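PDB 2P7O: glyoxalase family protein from Listeria monocytogenes, which catalyses the hydration of the antibiotic fosfomycin, opening its epoxide with water in a manganese-dependent reaction that confers resistance. Local coordinates for residues Ala20-Tyr32 against Lys43-Cys55. Numbering follows the deposited sequence.
Sequences AFLQNIFNAEEIY and KEKFFLIAGLWIC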
loop_
_atom_site.group_PDB
_atom_site.type_symbol
_atom_site.label_atom_id
_atom_site.label_comp_id
_atom_site.label_asym_id
_atom_site.label_seq_id
_atom_site.Cartn_x
_atom_site.Cartn_y
_atom_site.Cartn_z
ATOM N N ALA A 20 0.379 -3.264 18.222
ATOM C CA ALA A 20 0.678 -2.142 19.119
ATOM C C ALA A 20 1.139 -0.958 18.276
ATOM O O ALA A 20 0.723 0.176 18.613
ATOM C CB ALA A 20 1.693 -2.578 20.129
ATOM N N PHE A 21 1.945 -1.205 17.223
ATOM C CA PHE A 21 2.357 -0.137 16.321
ATOM C C PHE A 21 1.138 0.589 15.739
ATOM O O PHE A 21 1.008 1.822 15.795
ATOM C CB PHE A 21 3.194 -0.837 15.220
ATOM C CG PHE A 21 3.663 0.141 14.154
ATOM C CD1 PHE A 21 4.731 0.972 14.372
ATOM C CD2 PHE A 21 2.996 0.167 12.954
ATOM C CE1 PHE A 21 5.132 1.904 13.431
ATOM C CE2 PHE A 21 3.373 1.091 11.995
ATOM C CZ PHE A 21 4.477 1.902 12.218
ATOM N N LEU A 22 0.191 -0.190 15.187
ATOM C CA LEU A 22 -0.924 0.365 14.456
ATOM C C LEU A 22 -1.897 1.121 15.373
ATOM O O LEU A 22 -2.461 2.130 14.972
ATOM C CB LEU A 22 -1.723 -0.731 13.730
ATOM C CG LEU A 22 -0.992 -1.443 12.596
ATOM C CD1 LEU A 22 -1.874 -2.551 12.055
ATOM C CD2 LEU A 22 -0.627 -0.403 11.519
ATOM N N GLN A 23 -2.147 0.511 16.526
ATOM C CA GLN A 23 -3.022 1.048 17.557
ATOM C C GLN A 23 -2.399 2.274 18.254
ATOM O O GLN A 23 -3.025 3.324 18.402
ATOM C CB GLN A 23 -3.255 -0.008 18.674
ATOM C CG GLN A 23 -4.307 -1.054 18.257
ATOM C CD GLN A 23 -4.614 -2.073 19.352
ATOM O OE1 GLN A 23 -3.884 -2.270 20.320
ATOM N NE2 GLN A 23 -5.771 -2.705 19.184
ATOM N N ASN A 24 -1.161 2.163 18.728
ATOM C CA ASN A 24 -0.593 3.351 19.403
ATOM C C ASN A 24 -0.424 4.495 18.420
ATOM O O ASN A 24 -0.813 5.591 18.830
ATOM C CB ASN A 24 0.750 3.008 20.045
ATOM C CG ASN A 24 1.294 4.122 20.907
ATOM O OD1 ASN A 24 0.984 4.202 22.109
ATOM N ND2 ASN A 24 2.108 5.010 20.381
ATOM N N ILE A 25 0.115 4.314 17.231
ATOM C CA ILE A 25 0.353 5.373 16.263
ATOM C C ILE A 25 -0.893 5.799 15.492
ATOM O O ILE A 25 -1.181 7.013 15.440
ATOM C CB ILE A 25 1.363 4.934 15.170
ATOM C CG1 ILE A 25 2.716 4.560 15.801
ATOM C CG2 ILE A 25 1.631 6.122 14.229
ATOM C CD1 ILE A 25 3.092 5.584 16.857
ATOM N N PHE A 26 -1.541 4.824 14.841
ATOM C CA PHE A 26 -2.624 5.229 13.944
ATOM C C PHE A 26 -3.984 5.122 14.612
ATOM O O PHE A 26 -5.001 5.337 13.925
ATOM C CB PHE A 26 -2.667 4.272 12.733
ATOM C CG PHE A 26 -1.421 4.266 11.873
ATOM C CD1 PHE A 26 -0.536 3.215 11.834
ATOM C CD2 PHE A 26 -1.130 5.354 11.092
ATOM C CE1 PHE A 26 0.670 3.265 11.142
ATOM C CE2 PHE A 26 0.036 5.388 10.365
ATOM C CZ PHE A 26 0.929 4.346 10.332
ATOM N N ASN A 27 -4.089 4.724 15.872
ATOM C CA ASN A 27 -5.433 4.522 16.462
ATOM C C ASN A 27 -6.307 3.544 15.707
ATOM O O ASN A 27 -7.541 3.580 15.707
ATOM C CB ASN A 27 -6.158 5.865 16.640
ATOM C CG ASN A 27 -5.562 6.491 17.893
ATOM O OD1 ASN A 27 -5.666 5.881 18.993
ATOM N ND2 ASN A 27 -4.796 7.536 17.645
ATOM N N ALA A 28 -5.609 2.575 15.114
ATOM C CA ALA A 28 -6.289 1.554 14.303
ATOM C C ALA A 28 -7.259 0.755 15.162
ATOM O O ALA A 28 -6.967 0.437 16.326
ATOM C CB ALA A 28 -5.213 0.677 13.669
ATOM N N GLU A 29 -8.426 0.469 14.570
ATOM C CA GLU A 29 -9.489 -0.212 15.296
ATOM C C GLU A 29 -9.499 -1.670 14.890
ATOM O O GLU A 29 -9.671 -2.003 13.713
ATOM C CB GLU A 29 -10.826 0.479 14.995
ATOM C CG GLU A 29 -11.976 -0.328 15.614
ATOM C CD GLU A 29 -12.276 0.168 17.022
ATOM O OE1 GLU A 29 -11.307 0.553 17.701
ATOM O OE2 GLU A 29 -13.463 0.175 17.408
ATOM N N GLU A 30 -9.258 -2.590 15.785
ATOM C CA GLU A 30 -9.293 -4.016 15.439
ATOM C C GLU A 30 -10.727 -4.479 15.127
ATOM O O GLU A 30 -11.658 -3.997 15.804
ATOM C CB GLU A 30 -8.669 -4.865 16.553
ATOM C CG GLU A 30 -8.455 -6.333 16.157
ATOM C CD GLU A 30 -7.605 -7.043 17.205
ATOM O OE1 GLU A 30 -7.786 -8.255 17.447
ATOM O OE2 GLU A 30 -6.637 -6.428 17.701
ATOM N N ILE A 31 -10.817 -5.313 14.093
ATOM C CA ILE A 31 -12.043 -5.776 13.476
ATOM C C ILE A 31 -12.428 -7.198 13.881
ATOM O O ILE A 31 -11.469 -7.854 14.335
ATOM C CB ILE A 31 -11.778 -5.738 11.939
ATOM C CG1 ILE A 31 -12.266 -4.408 11.356
ATOM C CG2 ILE A 31 -12.232 -6.966 11.191
ATOM C CD1 ILE A 31 -13.257 -3.702 12.279
ATOM N N TYR A 32 -13.709 -7.515 13.727
ATOM C CA TYR A 32 -14.479 -8.667 14.141
ATOM C C TYR A 32 -13.935 -9.355 15.387
ATOM O O TYR A 32 -14.143 -8.985 16.545
ATOM C CB TYR A 32 -14.667 -9.694 13.031
ATOM N N LYS A 43 -1.870 -16.652 11.247
ATOM C CA LYS A 43 -3.125 -16.036 11.623
ATOM C C LYS A 43 -3.088 -14.614 11.085
ATOM O O LYS A 43 -2.059 -14.166 10.563
ATOM C CB LYS A 43 -3.491 -16.097 13.099
ATOM C CG LYS A 43 -4.870 -16.754 13.291
ATOM C CD LYS A 43 -5.761 -16.434 12.085
ATOM C CE LYS A 43 -6.774 -15.362 12.440
ATOM N NZ LYS A 43 -8.162 -15.750 12.053
ATOM N N GLU A 44 -4.236 -13.983 11.274
ATOM C CA GLU A 44 -4.467 -12.700 10.647
ATOM C C GLU A 44 -5.296 -11.831 11.575
ATOM O O GLU A 44 -6.131 -12.298 12.348
ATOM C CB GLU A 44 -5.265 -12.899 9.341
ATOM C CG GLU A 44 -6.742 -13.195 9.530
ATOM C CD GLU A 44 -7.562 -13.270 8.255
ATOM O OE1 GLU A 44 -8.705 -12.744 8.243
ATOM O OE2 GLU A 44 -7.153 -13.869 7.231
ATOM N N LYS A 45 -5.058 -10.540 11.397
ATOM C CA LYS A 45 -6.015 -9.598 11.910
ATOM C C LYS A 45 -6.436 -8.583 10.825
ATOM O O LYS A 45 -5.665 -8.226 9.942
ATOM C CB LYS A 45 -5.391 -8.784 13.038
ATOM C CG LYS A 45 -5.371 -9.530 14.343
ATOM C CD LYS A 45 -4.947 -8.541 15.436
ATOM C CE LYS A 45 -4.411 -9.288 16.635
ATOM N NZ LYS A 45 -4.308 -8.353 17.774
ATOM N N PHE A 46 -7.668 -8.099 11.019
ATOM C CA PHE A 46 -8.060 -6.913 10.247
ATOM C C PHE A 46 -8.216 -5.707 11.189
ATOM O O PHE A 46 -8.710 -5.821 12.315
ATOM C CB PHE A 46 -9.340 -7.160 9.453
ATOM C CG PHE A 46 -9.169 -7.626 8.018
ATOM C CD1 PHE A 46 -9.238 -6.729 6.971
ATOM C CD2 PHE A 46 -8.964 -8.985 7.755
ATOM C CE1 PHE A 46 -9.112 -7.161 5.650
ATOM C CE2 PHE A 46 -8.839 -9.413 6.452
ATOM C CZ PHE A 46 -8.889 -8.491 5.393
ATOM N N PHE A 47 -7.855 -4.549 10.656
ATOM C CA PHE A 47 -8.025 -3.271 11.336
ATOM C C PHE A 47 -8.617 -2.275 10.326
ATOM O O PHE A 47 -8.625 -2.489 9.100
ATOM C CB PHE A 47 -6.683 -2.667 11.755
ATOM C CG PHE A 47 -5.912 -3.487 12.780
ATOM C CD1 PHE A 47 -5.057 -4.477 12.363
ATOM C CD2 PHE A 47 -6.086 -3.248 14.126
ATOM C CE1 PHE A 47 -4.436 -5.253 13.310
ATOM C CE2 PHE A 47 -5.452 -4.031 15.091
ATOM C CZ PHE A 47 -4.633 -5.066 14.684
ATOM N N LEU A 48 -9.194 -1.211 10.850
ATOM C CA LEU A 48 -9.696 -0.086 10.116
ATOM C C LEU A 48 -8.894 1.139 10.586
ATOM O O LEU A 48 -8.835 1.371 11.811
ATOM C CB LEU A 48 -11.153 0.273 10.470
ATOM C CG LEU A 48 -12.109 -0.887 10.191
ATOM C CD1 LEU A 48 -13.561 -0.513 9.989
ATOM C CD2 LEU A 48 -11.489 -1.472 8.944
ATOM N N ILE A 49 -8.420 1.880 9.605
ATOM C CA ILE A 49 -7.713 3.145 9.797
ATOM C C ILE A 49 -8.311 4.166 8.814
ATOM O O ILE A 49 -8.023 4.122 7.614
ATOM C CB ILE A 49 -6.214 2.950 9.518
ATOM C CG1 ILE A 49 -5.585 1.789 10.310
ATOM C CG2 ILE A 49 -5.452 4.256 9.804
ATOM C CD1 ILE A 49 -4.118 1.640 9.982
ATOM N N ALA A 50 -9.149 5.010 9.413
ATOM C CA ALA A 50 -9.753 6.122 8.685
ATOM C C ALA A 50 -10.356 5.614 7.372
ATOM O O ALA A 50 -10.171 6.184 6.297
ATOM C CB ALA A 50 -8.716 7.191 8.435
ATOM N N GLY A 51 -10.990 4.457 7.500
ATOM C CA GLY A 51 -11.771 3.929 6.354
ATOM C C GLY A 51 -11.002 2.890 5.547
ATOM O O GLY A 51 -11.540 2.168 4.675
ATOM N N LEU A 52 -9.695 2.852 5.741
ATOM C CA LEU A 52 -8.920 1.833 5.024
ATOM C C LEU A 52 -8.996 0.535 5.847
ATOM O O LEU A 52 -8.710 0.530 7.057
ATOM C CB LEU A 52 -7.454 2.266 4.893
ATOM C CG LEU A 52 -6.413 1.175 4.572
ATOM C CD1 LEU A 52 -6.565 0.708 3.132
ATOM C CD2 LEU A 52 -5.021 1.683 4.906
ATOM N N TRP A 53 -9.341 -0.559 5.184
ATOM C CA TRP A 53 -9.290 -1.908 5.707
ATOM C C TRP A 53 -7.894 -2.491 5.542
ATOM O O TRP A 53 -7.438 -2.746 4.418
ATOM C CB TRP A 53 -10.326 -2.810 4.993
ATOM C CG TRP A 53 -11.748 -2.424 5.305
ATOM C CD1 TRP A 53 -12.458 -1.442 4.629
ATOM C CD2 TRP A 53 -12.660 -2.983 6.272
ATOM N NE1 TRP A 53 -13.731 -1.369 5.150
ATOM C CE2 TRP A 53 -13.872 -2.293 6.150
ATOM C CE3 TRP A 53 -12.561 -4.023 7.227
ATOM C CZ2 TRP A 53 -15.002 -2.557 6.949
ATOM C CZ3 TRP A 53 -13.665 -4.283 8.026
ATOM C CH2 TRP A 53 -14.859 -3.559 7.882
ATOM N N ILE A 54 -7.239 -2.687 6.692
ATOM C CA ILE A 54 -5.903 -3.256 6.603
ATOM C C ILE A 54 -5.831 -4.622 7.263
ATOM O O ILE A 54 -6.278 -4.792 8.412
ATOM C CB ILE A 54 -4.849 -2.265 7.097
ATOM C CG1 ILE A 54 -3.419 -2.830 6.961
ATOM C CG2 ILE A 54 -5.118 -1.728 8.482
ATOM C CD1 ILE A 54 -2.353 -1.798 6.616
ATOM N N CYS A 55 -5.319 -5.594 6.495
ATOM C CA CYS A 55 -5.089 -6.921 7.082
ATOM C C CYS A 55 -3.618 -7.095 7.376
ATOM O O CYS A 55 -2.745 -6.737 6.525
ATOM C CB CYS A 55 -5.517 -7.971 6.006
ATOM S SG CYS A 55 -5.006 -9.646 6.403
#
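Lys45 NZ is held between two acceptors: it gives a hydrogen bond within a salt bridge to Glu30 OE2 at 3.0 Å, and is also hydrogen-bonded to Thr19 OG1 of the same helix that carries Leu22. The ammonium meets OE2 on its syn side, though 34° out of the carboxylate plane. Both side chains run extended beyond CG, and with the CG of Glu30 anti to its backbone N (chi1 -170°) the carboxylate reaches the lysine alongside the Phe47 ring, crossing it obliquely, with Phe47 CE2 3.6 Å from Glu30 CB. An aromatic ring suits this place: Leu22 CD1 sits over one of its faces in a CH-pi contact, 4.2 Å from the centroid, and Gln23 NE2 comes to its edge. Ala28, small enough to fit closely, lets its CB touch Ile49 CG1 at 3.6 Å, while Phe26 CB meets the CG2 branch. At the edge of the sheet, strand 29-30 pairs antiparallel with strand 44-49: Glu29 and Leu48 exchange two backbone bonds, the one from Glu29 N nearly straight (176°), and Ile31 N follows with 2.8 Å to Phe46 O. Ile31, next along the chain, lays CG1 3.6 Å from Trp53 CZ3 and CD1 against Leu48 CG, crossing both side chains at about a right angle. Helix, edge strand and hairpin thus form part of one beta-alpha-beta-beta-beta module of the glyoxalase fold, the helix covering the sheet face that bears Phe47 and Ile49, and the salt bridge probably strengthened by partial shielding from water.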